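Local structure of transcriptional regulator, SorC family (Enterococcus faecalis, 2O0M) at residues S234-A246 with I300-K312. The protein probably binds DNA and a sugar ligand to regulate transcription. Sequence-based numbering, arbitrary orientation.
Sequences SHANCVVHSIGRA and IPYVVAIAGGKTK. With PO4 (phosphate ion), chain B.
Ile300, just ahead of strand 302-306, meets Val239 of strand 238-241 methyl to methyl, CD1 of the isoleucine against CG2 of the valine at 3.4 Å, tighter than usual for two carbons, their side chains crossing at about a right angle. The strands run parallel, their axes 4.7 Å apart at closest approach, in the central sheet of the putative sugar-binding domain, which belongs to the Rossmann-like clan. Val239 takes a bond from Val304 N and gives one to Tyr302 O; His241 does the same with Ile306 N and Val304 O, the usual parallel ladder. On the face carrying Cys238, Val240, Tyr302 and Val304, small bumps fill shallow hollows: SG of Cys238 rests on CB of Tyr302 at 4.0 Å, and further along CD1 of Ile306 reaches CG1 of Val240. Helices 122-138 and 152-159 cover this side. On the opposite face, that of Val239, His241, Val303 and Ala305, chi1 of 70° sets the His241 imidazole between its own N and carbonyl carbon, laying it over the small Ala305. The CA of that alanine makes a CH-pi contact with the ring face, 4.1 Å from its centroid, while Val303 CG1 comes up at the ring edge; Phe273 and Tyr319 add aromatic neighbours. Past the last rung, side chains take over the bonding from the backbone. With OG swung opposite the backbone N (chi1 -168°), Ser242 donates to Ile306 O at 2.7 Å, in the carbonyl plane. The extended Lys312 chain brings NZ to Ile243 O at 2.8 Å, tilted 34° from that carbonyl plane, and to O1 of the phosphate at 2.7 Å. Thr153 and Arg252 also bind this ion, probably from the crystallisation liquor. A mostly apolar, backbone-bonded pair of strands thus ends in an anion site made by Lys312, Arg252 and the Thr153 hydroxyl at the C-terminal side of the parallel strands, consistent with a pocket for a phosphorylated ligand.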
loop_
_atom_site.group_PDB
_atom_site.type_symbol
_atom_site.label_atom_id
_atom_site.label_comp_id
_atom_site.label_asym_id
_atom_site.label_seq_id
_atom_site.Cartn_x
_atom_site.Cartn_y
_atom_site.Cartn_z
ATOM N N SER A 234 5.767 7.656 11.457
ATOM C CA SER A 234 7.195 7.307 11.522
ATOM C C SER A 234 7.488 6.101 12.422
ATOM O O SER A 234 8.496 5.416 12.220
ATOM C CB SER A 234 8.030 8.502 11.995
ATOM O OG SER A 234 7.882 8.692 13.389
ATOM N N HIS A 235 6.621 5.836 13.392
ATOM C CA HIS A 235 6.805 4.715 14.312
ATOM C C HIS A 235 5.937 3.509 13.976
ATOM O O HIS A 235 5.821 2.587 14.779
ATOM C CB HIS A 235 6.540 5.162 15.749
ATOM C CG HIS A 235 7.523 6.172 16.242
ATOM N ND1 HIS A 235 8.870 5.904 16.342
ATOM C CD2 HIS A 235 7.360 7.453 16.646
ATOM C CE1 HIS A 235 9.494 6.978 16.798
ATOM N NE2 HIS A 235 8.599 7.931 16.988
ATOM N N ALA A 236 5.347 3.484 12.783
ATOM C CA ALA A 236 4.520 2.345 12.389
ATOM C C ALA A 236 5.336 1.051 12.456
ATOM O O ALA A 236 6.483 1.021 12.040
ATOM C CB ALA A 236 3.995 2.539 10.996
ATOM N N ASN A 237 4.738 -0.004 12.993
ATOM C CA ASN A 237 5.359 -1.339 12.963
ATOM C C ASN A 237 4.755 -2.262 11.892
ATOM O O ASN A 237 5.173 -3.400 11.743
ATOM C CB ASN A 237 5.341 -2.013 14.351
ATOM C CG ASN A 237 3.942 -2.309 14.875
ATOM O OD1 ASN A 237 2.984 -1.571 14.617
ATOM N ND2 ASN A 237 3.830 -3.391 15.660
ATOM N N CYS A 238 3.786 -1.745 11.142
ATOM C CA CYS A 238 3.175 -2.466 10.037
ATOM C C CYS A 238 2.840 -1.489 8.906
ATOM O O CYS A 238 2.459 -0.333 9.165
ATOM C CB CYS A 238 1.929 -3.177 10.539
ATOM S SG CYS A 238 1.000 -4.114 9.321
ATOM N N VAL A 239 3.032 -1.939 7.666
ATOM C CA VAL A 239 2.632 -1.178 6.488
ATOM C C VAL A 239 1.881 -2.102 5.546
ATOM O O VAL A 239 2.323 -3.214 5.295
ATOM C CB VAL A 239 3.835 -0.559 5.755
ATOM C CG1 VAL A 239 3.393 0.191 4.492
ATOM C CG2 VAL A 239 4.567 0.415 6.656
ATOM N N VAL A 240 0.759 -1.621 5.025
ATOM C CA VAL A 240 -0.023 -2.363 4.032
ATOM C C VAL A 240 -0.266 -1.452 2.833
ATOM O O VAL A 240 -0.649 -0.284 2.986
ATOM C CB VAL A 240 -1.373 -2.897 4.575
ATOM C CG1 VAL A 240 -2.003 -3.794 3.548
ATOM C CG2 VAL A 240 -1.171 -3.627 5.883
ATOM N N HIS A 241 -0.020 -1.985 1.636
ATOM C CA HIS A 241 -0.133 -1.195 0.426
ATOM C C HIS A 241 -0.447 -2.067 -0.772
ATOM O O HIS A 241 -0.255 -3.278 -0.724
ATOM C CB HIS A 241 1.175 -0.437 0.202
ATOM C CG HIS A 241 2.333 -1.314 -0.177
ATOM N ND1 HIS A 241 3.007 -2.110 0.723
ATOM C CD2 HIS A 241 2.944 -1.496 -1.370
ATOM C CE1 HIS A 241 3.973 -2.758 0.096
ATOM N NE2 HIS A 241 3.973 -2.382 -1.171
ATOM N N SER A 242 -0.924 -1.441 -1.845
ATOM C CA SER A 242 -0.964 -2.097 -3.144
ATOM C C SER A 242 0.211 -1.604 -3.986
ATOM O O SER A 242 1.104 -0.877 -3.513
ATOM C CB SER A 242 -2.325 -1.910 -3.843
ATOM O OG SER A 242 -2.459 -2.770 -4.963
ATOM N N ILE A 243 0.231 -2.060 -5.228
ATOM C CA ILE A 243 1.211 -1.666 -6.224
ATOM C C ILE A 243 0.412 -1.178 -7.406
ATOM O O ILE A 243 -0.460 -1.893 -7.915
ATOM C CB ILE A 243 2.108 -2.855 -6.619
ATOM C CG1 ILE A 243 2.874 -3.378 -5.393
ATOM C CG2 ILE A 243 3.090 -2.466 -7.719
ATOM C CD1 ILE A 243 3.393 -4.789 -5.573
ATOM N N GLY A 244 0.703 0.038 -7.847
ATOM C CA GLY A 244 -0.045 0.645 -8.941
ATOM C C GLY A 244 0.640 0.472 -10.277
ATOM O O GLY A 244 1.861 0.310 -10.349
ATOM N N ARG A 245 -0.167 0.491 -11.333
ATOM C CA ARG A 245 0.325 0.578 -12.697
ATOM C C ARG A 245 0.639 2.065 -12.925
ATOM O O ARG A 245 -0.241 2.927 -12.793
ATOM C CB ARG A 245 -0.729 0.009 -13.662
ATOM C CG ARG A 245 -0.982 -1.487 -13.420
ATOM C CD ARG A 245 -2.159 -2.080 -14.188
ATOM N NE ARG A 245 -1.922 -2.025 -15.624
ATOM C CZ ARG A 245 -2.474 -1.145 -16.459
ATOM N NH1 ARG A 245 -3.327 -0.231 -16.016
ATOM N NH2 ARG A 245 -2.169 -1.171 -17.744
ATOM N N ALA A 246 1.902 2.366 -13.223
ATOM C CA ALA A 246 2.456 3.723 -13.087
ATOM C C ALA A 246 1.689 4.818 -13.830
ATOM O O ALA A 246 1.295 5.811 -13.233
ATOM C CB ALA A 246 3.908 3.742 -13.501
ATOM N N ILE A 300 10.677 -2.054 9.131
ATOM C CA ILE A 300 9.329 -2.296 9.654
ATOM C C ILE A 300 9.082 -3.803 9.627
ATOM O O ILE A 300 9.234 -4.420 8.585
ATOM C CB ILE A 300 8.265 -1.542 8.824
ATOM C CG1 ILE A 300 8.486 -0.032 8.969
ATOM C CG2 ILE A 300 6.867 -1.904 9.266
ATOM C CD1 ILE A 300 7.614 0.799 8.106
ATOM N N PRO A 301 8.736 -4.411 10.784
ATOM C CA PRO A 301 8.623 -5.878 10.825
ATOM C C PRO A 301 7.568 -6.469 9.909
ATOM O O PRO A 301 7.806 -7.506 9.302
ATOM C CB PRO A 301 8.298 -6.187 12.300
ATOM C CG PRO A 301 8.000 -4.915 12.944
ATOM C CD PRO A 301 8.512 -3.790 12.097
ATOM N N TYR A 302 6.421 -5.803 9.792
ATOM C CA TYR A 302 5.259 -6.404 9.132
ATOM C C TYR A 302 4.889 -5.559 7.911
ATOM O O TYR A 302 4.345 -4.466 8.030
ATOM C CB TYR A 302 4.098 -6.547 10.121
ATOM C CG TYR A 302 4.551 -7.205 11.402
ATOM C CD1 TYR A 302 5.120 -8.471 11.385
ATOM C CD2 TYR A 302 4.497 -6.529 12.611
ATOM C CE1 TYR A 302 5.576 -9.074 12.561
ATOM C CE2 TYR A 302 4.945 -7.122 13.791
ATOM C CZ TYR A 302 5.497 -8.387 13.754
ATOM O OH TYR A 302 5.950 -8.982 14.927
ATOM N N VAL A 303 5.252 -6.060 6.738
ATOM C CA VAL A 303 5.079 -5.336 5.494
ATOM C C VAL A 303 4.268 -6.229 4.581
ATOM O O VAL A 303 4.690 -7.333 4.289
ATOM C CB VAL A 303 6.431 -4.983 4.848
ATOM C CG1 VAL A 303 6.207 -4.224 3.544
ATOM C CG2 VAL A 303 7.271 -4.139 5.798
ATOM N N VAL A 304 3.111 -5.738 4.136
ATOM C CA VAL A 304 2.216 -6.543 3.334
ATOM C C VAL A 304 1.853 -5.768 2.085
ATOM O O VAL A 304 1.265 -4.683 2.179
ATOM C CB VAL A 304 0.935 -6.917 4.113
ATOM C CG1 VAL A 304 0.072 -7.866 3.292
ATOM C CG2 VAL A 304 1.280 -7.556 5.455
ATOM N N ALA A 305 2.202 -6.341 0.933
ATOM C CA ALA A 305 1.807 -5.824 -0.376
ATOM C C ALA A 305 0.610 -6.649 -0.872
ATOM O O ALA A 305 0.617 -7.884 -0.805
ATOM C CB ALA A 305 2.932 -5.939 -1.355
ATOM N N ILE A 306 -0.407 -5.967 -1.390
ATOM C CA ILE A 306 -1.607 -6.637 -1.890
ATOM C C ILE A 306 -1.843 -6.160 -3.309
ATOM O O ILE A 306 -2.161 -5.001 -3.520
ATOM C CB ILE A 306 -2.851 -6.287 -1.042
ATOM C CG1 ILE A 306 -2.592 -6.566 0.437
ATOM C CG2 ILE A 306 -4.059 -7.087 -1.528
ATOM C CD1 ILE A 306 -3.780 -6.240 1.357
ATOM N N ALA A 307 -1.723 -7.062 -4.274
ATOM C CA ALA A 307 -1.862 -6.683 -5.679
ATOM C C ALA A 307 -2.148 -7.921 -6.493
ATOM O O ALA A 307 -1.450 -8.935 -6.376
ATOM C CB ALA A 307 -0.622 -5.972 -6.188
ATOM N N GLY A 308 -3.174 -7.822 -7.324
ATOM C CA GLY A 308 -3.606 -8.962 -8.114
ATOM C C GLY A 308 -4.013 -8.567 -9.512
ATOM O O GLY A 308 -4.057 -7.377 -9.856
ATOM N N GLY A 309 -4.325 -9.589 -10.302
ATOM C CA GLY A 309 -4.775 -9.427 -11.679
ATOM C C GLY A 309 -3.616 -9.623 -12.643
ATOM O O GLY A 309 -2.499 -9.182 -12.388
ATOM N N LYS A 310 -3.876 -10.295 -13.760
ATOM C CA LYS A 310 -2.880 -10.392 -14.812
ATOM C C LYS A 310 -2.391 -8.992 -15.231
ATOM O O LYS A 310 -1.223 -8.807 -15.578
ATOM C CB LYS A 310 -3.448 -11.149 -16.017
ATOM C CG LYS A 310 -2.455 -11.307 -17.148
ATOM C CD LYS A 310 -2.607 -10.246 -18.215
ATOM C CE LYS A 310 -1.421 -10.288 -19.155
ATOM N NZ LYS A 310 -1.452 -9.259 -20.213
ATOM N N THR A 311 -3.275 -8.002 -15.155
ATOM C CA THR A 311 -2.941 -6.649 -15.599
ATOM C C THR A 311 -1.829 -6.009 -14.762
ATOM O O THR A 311 -1.183 -5.069 -15.214
ATOM C CB THR A 311 -4.172 -5.708 -15.557
ATOM O OG1 THR A 311 -4.694 -5.629 -14.218
ATOM C CG2 THR A 311 -5.262 -6.186 -16.524
ATOM N N LYS A 312 -1.622 -6.523 -13.553
ATOM C CA LYS A 312 -0.622 -5.971 -12.629
ATOM C C LYS A 312 0.693 -6.752 -12.587
ATOM O O LYS A 312 1.613 -6.377 -11.851
ATOM C CB LYS A 312 -1.212 -5.856 -11.215
ATOM C CG LYS A 312 -2.091 -4.621 -11.029
ATOM C CD LYS A 312 -2.246 -4.245 -9.555
ATOM C CE LYS A 312 -3.150 -3.037 -9.386
ATOM N NZ LYS A 312 -3.188 -2.578 -7.975
HETATM P P PO4 B . -5.092 0.421 -7.487
HETATM O O1 PO4 B . -4.198 -0.124 -8.540
HETATM O O2 PO4 B . -5.481 -0.598 -6.482
HETATM O O3 PO4 B . -4.465 1.636 -6.878
HETATM O O4 PO4 B . -6.332 0.947 -8.142
#